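Local coordinates for pullulanase (Bacillus acidopullulyticus, PDB 2WAN), which hydrolyses the alpha-1,6-glucosidic links of pullulan and, as a debranching glycoside hydrolase, probably those of branched starch as well, at residues A[328-333]-A[362-367]; A[433-438]-A[485-490]; A[497-502]-A[516-521]. One frame throughout, in Å; residues are numbered along the deposited sequence.

Overall arrangement
Contact 2 lies deepest, its centre about 16 Å from that of the chain, where 433-438 and 485-490 are neighbouring strands of the catalytic (beta/alpha)8 barrel. Contact 3, also buried, joins two loops of the same region and touches contact 2 through Pro490 and Tyr521. Contact 1, partly buried, lies in the carbohydrate-binding module 48, its centre about 37 Å from that of contact 2. Contacts 1 and 2 are sheet pairings, antiparallel and parallel; contact 1 gathers Arg330, Lys366 and Thr364 with Trp332 on one face and apolar groups on the other, contact 2 buries polar groups inside the barrel, and contact 3 packs an alanine methyl on Ile497 and Pro502, with one weak bond, one water and crowded carboxylates.

Contact 1 of 3, residues A[328-333]-A[362-367]; sequences SFRVWA and NGTWKL
Phe329 to Trp332 run antiparallel to Thr364 to Leu367 in the beta-sandwich of the carbohydrate-binding module 48. The backbone ladder is regular. Phe329 with Leu367 and Val331 with Trp365 are the hydrogen-bonded pairs, Trp365 N lying 2.8 Å from Val331 O; Arg330 with Lys366 and Trp332 with Thr364 are the non-hydrogen-bonded ones. A further bond, Ala333 N to Gly363 O, carries the ladder past the strand ends.

The polar side chains gather around Arg330. Its chain bends at chi3 (-69°), which turns NH1 toward Thr364 OG1 at 3.0 Å, with the hydroxyl in the guanidinium plane. NH1 also bonds Ser360 OG, NE makes a salt bridge to Asp317, and Thr364 OG1 has a second partner in Asp361 O, so both groups are held from several directions. Lys366 runs alongside Arg330, pointing the same way, its CB over one guanidinium face. Although Arg330 NH2 and Lys366 NZ are only 4.6 Å apart, one water accepts from both, which together with Asp317 would ease the repulsion.

Apolar contact is made on both faces. Val331 CG1 meets Trp365 CB at 4.1 Å on the face shared with Phe329 and Leu367; there Leu341 of strand 338-344 packs on Phe329 and Leu367, and Tyr378 meets the Phe329 ring edge-to-face. On the Arg330 side, Thr364 CG2 approaches the edge of the Trp332 indole, 3.8 Å from CD1. That indole also meets Tyr572, tying the module to the catalytic region.

Both indole N-H groups have weak bonds across the pair. Trp332 NE1 is shared between Asn362 O and, also weakly, Tyr311 O, while Trp365 NE1 lies 3.4 Å from Ala333 O, and a water closes the triangle, accepting from Trp365 NE1 at 3.0 Å and donating to Ala333 O at 2.8 Å.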
loop_
_atom_site.group_PDB
_atom_site.type_symbol
_atom_site.label_atom_id
_atom_site.label_comp_id
_atom_site.label_asym_id
_atom_site.label_seq_id
_atom_site.Cartn_x
_atom_site.Cartn_y
_atom_site.Cartn_z
ATOM N N SER A 328 14.506 30.049 1.513
ATOM C CA SER A 328 14.611 29.626 0.115
ATOM C C SER A 328 13.453 28.701 -0.236
ATOM O O SER A 328 13.046 27.866 0.588
ATOM C CB SER A 328 15.928 28.895 -0.132
ATOM O OG SER A 328 17.022 29.773 0.093
ATOM N N PHE A 329 12.954 28.852 -1.462
ATOM C CA PHE A 329 11.795 28.109 -1.953
ATOM C C PHE A 329 12.223 27.373 -3.207
ATOM O O PHE A 329 13.035 27.882 -3.992
ATOM C CB PHE A 329 10.634 29.046 -2.279
ATOM C CG PHE A 329 10.181 29.888 -1.109
ATOM C CD1 PHE A 329 10.868 31.054 -0.751
ATOM C CD2 PHE A 329 9.054 29.515 -0.367
ATOM C CE1 PHE A 329 10.437 31.833 0.329
ATOM C CE2 PHE A 329 8.608 30.291 0.709
ATOM C CZ PHE A 329 9.309 31.457 1.059
ATOM N N ARG A 330 11.699 26.162 -3.382
ATOM C CA ARG A 330 11.945 25.400 -4.605
ATOM C C ARG A 330 10.774 24.486 -4.891
ATOM O O ARG A 330 10.268 23.811 -3.980
ATOM C CB ARG A 330 13.245 24.586 -4.543
ATOM C CG ARG A 330 13.658 24.054 -5.942
ATOM C CD ARG A 330 14.912 23.197 -5.915
ATOM N NE ARG A 330 16.131 23.957 -5.611
ATOM C CZ ARG A 330 16.945 24.482 -6.527
ATOM N NH1 ARG A 330 16.677 24.355 -7.819
ATOM N NH2 ARG A 330 18.033 25.136 -6.147
ATOM N N VAL A 331 10.327 24.503 -6.148
ATOM C CA VAL A 331 9.179 23.698 -6.594
ATOM C C VAL A 331 9.480 23.087 -7.962
ATOM O O VAL A 331 10.111 23.735 -8.814
ATOM C CB VAL A 331 7.857 24.542 -6.636
ATOM C CG1 VAL A 331 7.951 25.695 -7.669
ATOM C CG2 VAL A 331 6.632 23.657 -6.910
ATOM N N TRP A 332 9.045 21.841 -8.168
ATOM C CA TRP A 332 9.216 21.158 -9.450
ATOM C C TRP A 332 8.010 21.415 -10.347
ATOM O O TRP A 332 6.894 21.006 -10.030
ATOM C CB TRP A 332 9.409 19.649 -9.221
ATOM C CG TRP A 332 9.811 18.879 -10.467
ATOM C CD1 TRP A 332 10.986 18.988 -11.165
ATOM C CD2 TRP A 332 9.035 17.881 -11.132
ATOM N NE1 TRP A 332 10.980 18.113 -12.240
ATOM C CE2 TRP A 332 9.796 17.420 -12.236
ATOM C CE3 TRP A 332 7.770 17.315 -10.895
ATOM C CZ2 TRP A 332 9.325 16.424 -13.109
ATOM C CZ3 TRP A 332 7.301 16.334 -11.763
ATOM C CH2 TRP A 332 8.079 15.900 -12.858
ATOM N N ALA A 333 8.226 22.123 -11.456
ATOM C CA ALA A 333 7.131 22.456 -12.371
ATOM C C ALA A 333 7.671 22.517 -13.805
ATOM O O ALA A 333 7.767 23.603 -14.398
ATOM C CB ALA A 333 6.475 23.772 -11.981
ATOM N N ASN A 362 16.545 21.023 -13.797
ATOM C CA ASN A 362 15.671 19.863 -13.996
ATOM C C ASN A 362 14.190 20.164 -13.778
ATOM O O ASN A 362 13.469 19.391 -13.132
ATOM C CB ASN A 362 16.140 18.690 -13.115
ATOM C CG ASN A 362 17.640 18.444 -13.237
ATOM O OD1 ASN A 362 18.377 18.492 -12.255
ATOM N ND2 ASN A 362 18.099 18.206 -14.466
ATOM N N GLY A 363 13.741 21.290 -14.319
ATOM C CA GLY A 363 12.333 21.639 -14.282
ATOM C C GLY A 363 11.883 22.329 -13.008
ATOM O O GLY A 363 10.696 22.641 -12.866
ATOM N N THR A 364 12.820 22.603 -12.100
ATOM C CA THR A 364 12.470 23.321 -10.876
ATOM C C THR A 364 12.505 24.841 -11.052
ATOM O O THR A 364 13.153 25.371 -11.961
ATOM C CB THR A 364 13.342 22.920 -9.654
ATOM O OG1 THR A 364 14.691 23.386 -9.830
ATOM C CG2 THR A 364 13.336 21.401 -9.446
ATOM N N TRP A 365 11.794 25.522 -10.158
ATOM C CA TRP A 365 11.835 26.970 -10.027
ATOM C C TRP A 365 12.257 27.270 -8.598
ATOM O O TRP A 365 11.828 26.597 -7.652
ATOM C CB TRP A 365 10.463 27.577 -10.318
ATOM C CG TRP A 365 10.020 27.453 -11.762
ATOM C CD1 TRP A 365 9.661 26.309 -12.422
ATOM C CD2 TRP A 365 9.865 28.525 -12.703
ATOM N NE1 TRP A 365 9.308 26.600 -13.726
ATOM C CE2 TRP A 365 9.418 27.954 -13.920
ATOM C CE3 TRP A 365 10.070 29.911 -12.637
ATOM C CZ2 TRP A 365 9.160 28.728 -15.063
ATOM C CZ3 TRP A 365 9.816 30.680 -13.777
ATOM C CH2 TRP A 365 9.373 30.085 -14.972
ATOM N N LYS A 366 13.096 28.287 -8.433
ATOM C CA LYS A 366 13.654 28.579 -7.123
ATOM C C LYS A 366 13.619 30.063 -6.797
ATOM O O LYS A 366 13.534 30.914 -7.694
ATOM C CB LYS A 366 15.087 28.059 -7.018
ATOM C CG LYS A 366 16.103 28.863 -7.849
ATOM C CD LYS A 366 17.513 28.392 -7.611
ATOM C CE LYS A 366 18.521 29.359 -8.238
ATOM N NZ LYS A 366 19.924 28.918 -7.990
ATOM N N LEU A 367 13.699 30.370 -5.508
ATOM C CA LEU A 367 13.867 31.761 -5.074
ATOM C C LEU A 367 14.355 31.839 -3.642
ATOM O O LEU A 367 13.843 31.132 -2.760
ATOM C CB LEU A 367 12.563 32.554 -5.208
ATOM C CG LEU A 367 12.678 34.072 -5.015
ATOM C CD1 LEU A 367 13.558 34.669 -6.134
ATOM C CD2 LEU A 367 11.294 34.707 -5.019
HETATM O O HOH W 1 20.200 25.829 -7.900
HETATM O O HOH W 2 9.097 25.057 -16.335
#

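Contact 2 of 3, residues A[433-438]-A[485-490]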
loop_
_atom_site.group_PDB
_atom_site.type_symbol
_atom_site.label_atom_id
_atom_site.label_comp_id
_atom_site.label_asym_id
_atom_site.label_seq_id
_atom_site.Cartn_x
_atom_site.Cartn_y
_atom_site.Cartn_z
ATOM N N GLU A 433 7.047 -6.825 17.646
ATOM C CA GLU A 433 5.992 -5.826 17.904
ATOM C C GLU A 433 4.647 -6.498 18.149
ATOM O O GLU A 433 4.372 -7.546 17.593
ATOM C CB GLU A 433 5.864 -4.832 16.740
ATOM C CG GLU A 433 7.129 -3.980 16.553
ATOM C CD GLU A 433 6.900 -2.663 15.854
ATOM O OE1 GLU A 433 5.881 -2.511 15.144
ATOM O OE2 GLU A 433 7.759 -1.759 16.026
ATOM N N VAL A 434 3.845 -5.899 19.031
ATOM C CA VAL A 434 2.412 -6.230 19.140
ATOM C C VAL A 434 1.679 -4.921 18.871
ATOM O O VAL A 434 1.690 -3.996 19.705
ATOM C CB VAL A 434 2.021 -6.801 20.514
ATOM C CG1 VAL A 434 0.563 -7.291 20.448
ATOM C CG2 VAL A 434 2.921 -7.976 20.873
ATOM N N ILE A 435 1.061 -4.863 17.695
ATOM C CA ILE A 435 0.592 -3.606 17.121
ATOM C C ILE A 435 -0.887 -3.382 17.487
ATOM O O ILE A 435 -1.715 -4.265 17.316
ATOM C CB ILE A 435 0.812 -3.593 15.585
ATOM C CG1 ILE A 435 2.310 -3.718 15.267
ATOM C CG2 ILE A 435 0.267 -2.300 14.978
ATOM C CD1 ILE A 435 2.622 -3.947 13.767
ATOM N N TYR A 436 -1.203 -2.181 17.962
ATOM C CA TYR A 436 -2.539 -1.836 18.443
ATOM C C TYR A 436 -3.065 -0.658 17.628
ATOM O O TYR A 436 -2.568 0.464 17.759
ATOM C CB TYR A 436 -2.408 -1.469 19.923
ATOM C CG TYR A 436 -3.667 -1.139 20.708
ATOM C CD1 TYR A 436 -4.109 0.175 20.822
ATOM C CD2 TYR A 436 -4.352 -2.135 21.410
ATOM C CE1 TYR A 436 -5.234 0.503 21.588
ATOM C CE2 TYR A 436 -5.483 -1.827 22.186
ATOM C CZ TYR A 436 -5.904 -0.513 22.286
ATOM O OH TYR A 436 -6.998 -0.211 23.071
ATOM N N GLU A 437 -4.049 -0.915 16.767
ATOM C CA GLU A 437 -4.592 0.136 15.880
ATOM C C GLU A 437 -5.558 1.067 16.618
ATOM O O GLU A 437 -6.490 0.607 17.283
ATOM C CB GLU A 437 -5.309 -0.485 14.675
ATOM C CG GLU A 437 -5.772 0.558 13.626
ATOM C CD GLU A 437 -6.513 -0.105 12.448
ATOM O OE1 GLU A 437 -7.281 -1.068 12.667
ATOM O OE2 GLU A 437 -6.347 0.357 11.313
ATOM N N ALA A 438 -5.345 2.376 16.514
ATOM C CA ALA A 438 -6.221 3.339 17.196
ATOM C C ALA A 438 -6.384 4.622 16.383
ATOM O O ALA A 438 -5.426 5.116 15.797
ATOM C CB ALA A 438 -5.659 3.677 18.599
ATOM N N THR A 485 3.340 -1.156 20.377
ATOM C CA THR A 485 3.349 -0.197 19.285
ATOM C C THR A 485 1.916 0.211 18.981
ATOM O O THR A 485 1.041 -0.650 18.826
ATOM C CB THR A 485 3.993 -0.800 17.993
ATOM O OG1 THR A 485 5.200 -1.496 18.332
ATOM C CG2 THR A 485 4.318 0.283 16.975
ATOM N N VAL A 486 1.674 1.525 18.940
ATOM C CA VAL A 486 0.363 2.053 18.519
ATOM C C VAL A 486 0.434 2.386 17.034
ATOM O O VAL A 486 1.323 3.121 16.599
ATOM C CB VAL A 486 -0.041 3.308 19.345
ATOM C CG1 VAL A 486 -1.301 3.961 18.765
ATOM C CG2 VAL A 486 -0.305 2.918 20.784
ATOM N N GLN A 487 -0.500 1.842 16.250
ATOM C CA GLN A 487 -0.640 2.268 14.868
ATOM C C GLN A 487 -1.766 3.289 14.806
ATOM O O GLN A 487 -2.926 2.955 15.050
ATOM C CB GLN A 487 -0.927 1.083 13.941
ATOM C CG GLN A 487 -1.215 1.464 12.456
ATOM C CD GLN A 487 -1.652 0.256 11.654
ATOM O OE1 GLN A 487 -0.932 -0.737 11.573
ATOM N NE2 GLN A 487 -2.856 0.313 11.095
ATOM N N LEU A 488 -1.418 4.540 14.497
ATOM C CA LEU A 488 -2.428 5.607 14.438
ATOM C C LEU A 488 -3.114 5.645 13.085
ATOM O O LEU A 488 -2.431 5.643 12.056
ATOM C CB LEU A 488 -1.768 6.976 14.680
ATOM C CG LEU A 488 -1.130 7.241 16.041
ATOM C CD1 LEU A 488 -0.416 8.592 15.978
ATOM C CD2 LEU A 488 -2.178 7.222 17.138
ATOM N N GLN A 489 -4.451 5.705 13.074
ATOM C CA GLN A 489 -5.186 5.972 11.823
ATOM C C GLN A 489 -4.735 7.353 11.315
ATOM O O GLN A 489 -4.117 8.114 12.067
ATOM C CB GLN A 489 -6.698 5.861 12.018
ATOM C CG GLN A 489 -7.155 4.411 12.164
ATOM C CD GLN A 489 -8.650 4.256 11.921
ATOM O OE1 GLN A 489 -9.414 4.115 12.861
ATOM N NE2 GLN A 489 -9.065 4.311 10.653
ATOM N N PRO A 490 -4.965 7.662 10.033
ATOM C CA PRO A 490 -4.253 8.799 9.405
ATOM C C PRO A 490 -4.204 10.127 10.174
ATOM O O PRO A 490 -5.246 10.723 10.507
ATOM C CB PRO A 490 -4.978 8.951 8.078
ATOM C CG PRO A 490 -5.242 7.494 7.714
ATOM C CD PRO A 490 -5.723 6.880 9.030
HETATM O O HOH W 3 -4.618 2.421 10.992
HETATM O O HOH W 4 -4.800 -1.312 9.488
#
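Glu437 and Gln487 lie side by side on adjacent parallel strands, pointing the same way into the (beta/alpha)8 barrel. Each has CG anti to its backbone N (chi1 -174° and 175°), yet the carboxylate and amide planes stand 79° apart. Glu437 OE2 and Gln487 NE2 are 3.5 Å from each other, and two waters bridge them, each accepting from NE2 and donating to OE2; the nearer one is 2.7 Å from Glu437 OE2. Glu437 OE1 accepts from His735 N, and Gln487 OE1 is hydrogen-bonded to Tyr649 OH.

Deeper on the same face, Ile435 CG2 rests on Gln487 CB at 3.7 Å, the two side chains crossing at a slant. At the start of the pair Thr485 OG1 sits directly over the face of the Glu433 carboxylate, 3.2 Å from Glu433 CD, a position unsuited to a hydrogen bond. Backbone bonds join the strands: Tyr436 N to Thr485 O, Gln487 N to Tyr436 O, Ala438 N to Gln487 O and Gln489 N to Ala438 O.

Tyr436, Ala438, Val486 and Leu488 occupy the outer face. There helix 474-481 packs on Tyr436 and Val486 through Leu478. Within the sheet, strand 773-777 borders 435-438 and closes the barrel, and strand 547-552 follows 485-488.

Contact 3 of 3, residues A[497-502]-A[516-521]; sequences IDETQP and VPEGAY
Glu499 OE2 is gripped by a salt bridge from Arg530 NH1 and, across the contact, by a weak bond at 3.3 Å from Gly519 N, which also bonds Glu493 OE1. Glu499 is extended beyond CG, and its tip comes in against Gly519 CA, where the lack of a side chain allows so close an approach. The other oxygen, OE1, accepts from Asn402 N.

Acidic groups crowd here: Glu518 OE2 is 4.3 Å from Glu499 OE2, with Glu493 close to both, and Arg530 probably offsets part of this charge. Glu518 OE2 also accepts from Ala520 N, on its anti side, tilted out of the carboxylate plane, and a water 2.6 Å from Glu518 OE2 lies 2.7 Å from Ile497 O. Glu518 OE1 accepts from Phe494 N.

The apolar part centres on the Ala520 methyl. Its CB is 3.8 Å from Ile497 CG2 and also meets Pro502, 4.2 Å from the ring's CB. Between those two partners the chain makes a type I turn from Asp498 to Gln501, braced by an Asx turn, Thr500 N to Asp498 OD1; Thr500 OG1 adds a second bond to that oxygen from the same face, at 2.7 Å.

Both loops belong to the excursion between barrel strand 485-488 and helix 529-543. That helix supplies Arg530, and its Leu534 packs on Pro517 together with Trp610 and Tyr614 of helix 597-614; strand 492-494 runs beside Val516 and Tyr521.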
loop_
_atom_site.group_PDB
_atom_site.type_symbol
_atom_site.label_atom_id
_atom_site.label_comp_id
_atom_site.label_asym_id
_atom_site.label_seq_id
_atom_site.Cartn_x
_atom_site.Cartn_y
_atom_site.Cartn_z
ATOM N N ILE A 497 -12.501 16.925 6.875
ATOM C CA ILE A 497 -12.888 17.690 8.049
ATOM C C ILE A 497 -12.536 19.162 7.833
ATOM O O ILE A 497 -11.388 19.506 7.536
ATOM C CB ILE A 497 -12.213 17.154 9.356
ATOM C CG1 ILE A 497 -12.654 15.695 9.618
ATOM C CG2 ILE A 497 -12.500 18.117 10.564
ATOM C CD1 ILE A 497 -12.051 15.069 10.894
ATOM N N ASP A 498 -13.549 20.013 7.938
ATOM C CA ASP A 498 -13.367 21.458 7.947
ATOM C C ASP A 498 -12.794 21.805 9.314
ATOM O O ASP A 498 -13.419 21.542 10.325
ATOM C CB ASP A 498 -14.736 22.130 7.714
ATOM C CG ASP A 498 -14.711 23.660 7.839
ATOM O OD1 ASP A 498 -13.735 24.286 8.316
ATOM O OD2 ASP A 498 -15.737 24.251 7.452
ATOM N N GLU A 499 -11.590 22.381 9.338
ATOM C CA GLU A 499 -10.915 22.702 10.605
ATOM C C GLU A 499 -11.613 23.742 11.466
ATOM O O GLU A 499 -11.255 23.913 12.637
ATOM C CB GLU A 499 -9.459 23.099 10.362
ATOM C CG GLU A 499 -8.592 21.900 9.937
ATOM C CD GLU A 499 -7.130 22.266 9.678
ATOM O OE1 GLU A 499 -6.804 23.475 9.532
ATOM O OE2 GLU A 499 -6.291 21.332 9.602
ATOM N N THR A 500 -12.589 24.459 10.895
ATOM C CA THR A 500 -13.407 25.367 11.707
ATOM C C THR A 500 -14.543 24.610 12.388
ATOM O O THR A 500 -15.224 25.168 13.258
ATOM C CB THR A 500 -14.006 26.569 10.893
ATOM O OG1 THR A 500 -14.972 26.088 9.955
ATOM C CG2 THR A 500 -12.918 27.336 10.165
ATOM N N GLN A 501 -14.744 23.354 11.972
ATOM C CA GLN A 501 -15.740 22.466 12.579
ATOM C C GLN A 501 -15.054 21.144 12.919
ATOM O O GLN A 501 -15.349 20.096 12.319
ATOM C CB GLN A 501 -16.918 22.259 11.625
ATOM C CG GLN A 501 -17.730 23.519 11.381
ATOM C CD GLN A 501 -18.721 23.365 10.249
ATOM O OE1 GLN A 501 -18.737 22.346 9.558
ATOM N NE2 GLN A 501 -19.555 24.378 10.052
ATOM N N PRO A 502 -14.114 21.183 13.888
ATOM C CA PRO A 502 -13.195 20.045 14.047
ATOM C C PRO A 502 -13.778 18.801 14.718
ATOM O O PRO A 502 -13.063 17.811 14.891
ATOM C CB PRO A 502 -12.079 20.627 14.909
ATOM C CG PRO A 502 -12.776 21.647 15.767
ATOM C CD PRO A 502 -13.865 22.230 14.903
ATOM N N VAL A 516 1.930 17.575 6.872
ATOM C CA VAL A 516 1.312 18.412 7.914
ATOM C C VAL A 516 0.427 17.516 8.797
ATOM O O VAL A 516 -0.320 16.702 8.268
ATOM C CB VAL A 516 0.408 19.528 7.294
ATOM C CG1 VAL A 516 -0.281 20.373 8.375
ATOM C CG2 VAL A 516 1.215 20.428 6.299
ATOM N N PRO A 517 0.506 17.666 10.143
ATOM C CA PRO A 517 -0.398 16.935 11.032
ATOM C C PRO A 517 -1.838 17.403 10.888
ATOM O O PRO A 517 -2.090 18.605 10.719
ATOM C CB PRO A 517 0.113 17.308 12.436
ATOM C CG PRO A 517 1.544 17.698 12.222
ATOM C CD PRO A 517 1.490 18.453 10.919
ATOM N N GLU A 518 -2.776 16.460 10.957
ATOM C CA GLU A 518 -4.198 16.810 10.935
ATOM C C GLU A 518 -4.574 17.831 12.021
ATOM O O GLU A 518 -4.323 17.611 13.212
ATOM C CB GLU A 518 -5.061 15.553 11.055
ATOM C CG GLU A 518 -6.568 15.871 11.174
ATOM C CD GLU A 518 -7.123 16.638 9.983
ATOM O OE1 GLU A 518 -6.636 16.434 8.852
ATOM O OE2 GLU A 518 -8.094 17.449 10.164
ATOM N N GLY A 519 -5.221 18.921 11.603
ATOM C CA GLY A 519 -5.565 20.014 12.522
ATOM C C GLY A 519 -6.661 19.688 13.513
ATOM O O GLY A 519 -6.653 20.173 14.652
ATOM N N ALA A 520 -7.611 18.856 13.084
ATOM C CA ALA A 520 -8.790 18.533 13.910
ATOM C C ALA A 520 -8.392 17.886 15.245
ATOM O O ALA A 520 -9.105 18.025 16.232
ATOM C CB ALA A 520 -9.778 17.617 13.139
ATOM N N TYR A 521 -7.235 17.219 15.276
ATOM C CA TYR A 521 -6.772 16.550 16.503
ATOM C C TYR A 521 -5.876 17.433 17.382
ATOM O O TYR A 521 -5.445 16.996 18.448
ATOM C CB TYR A 521 -6.050 15.223 16.146
ATOM C CG TYR A 521 -6.829 14.313 15.219
ATOM C CD1 TYR A 521 -8.216 14.164 15.362
ATOM C CD2 TYR A 521 -6.185 13.587 14.207
ATOM C CE1 TYR A 521 -8.958 13.330 14.496
ATOM C CE2 TYR A 521 -6.922 12.742 13.326
ATOM C CZ TYR A 521 -8.310 12.627 13.501
ATOM O OH TYR A 521 -9.042 11.816 12.669
HETATM O O HOH W 5 -8.918 18.503 7.964
#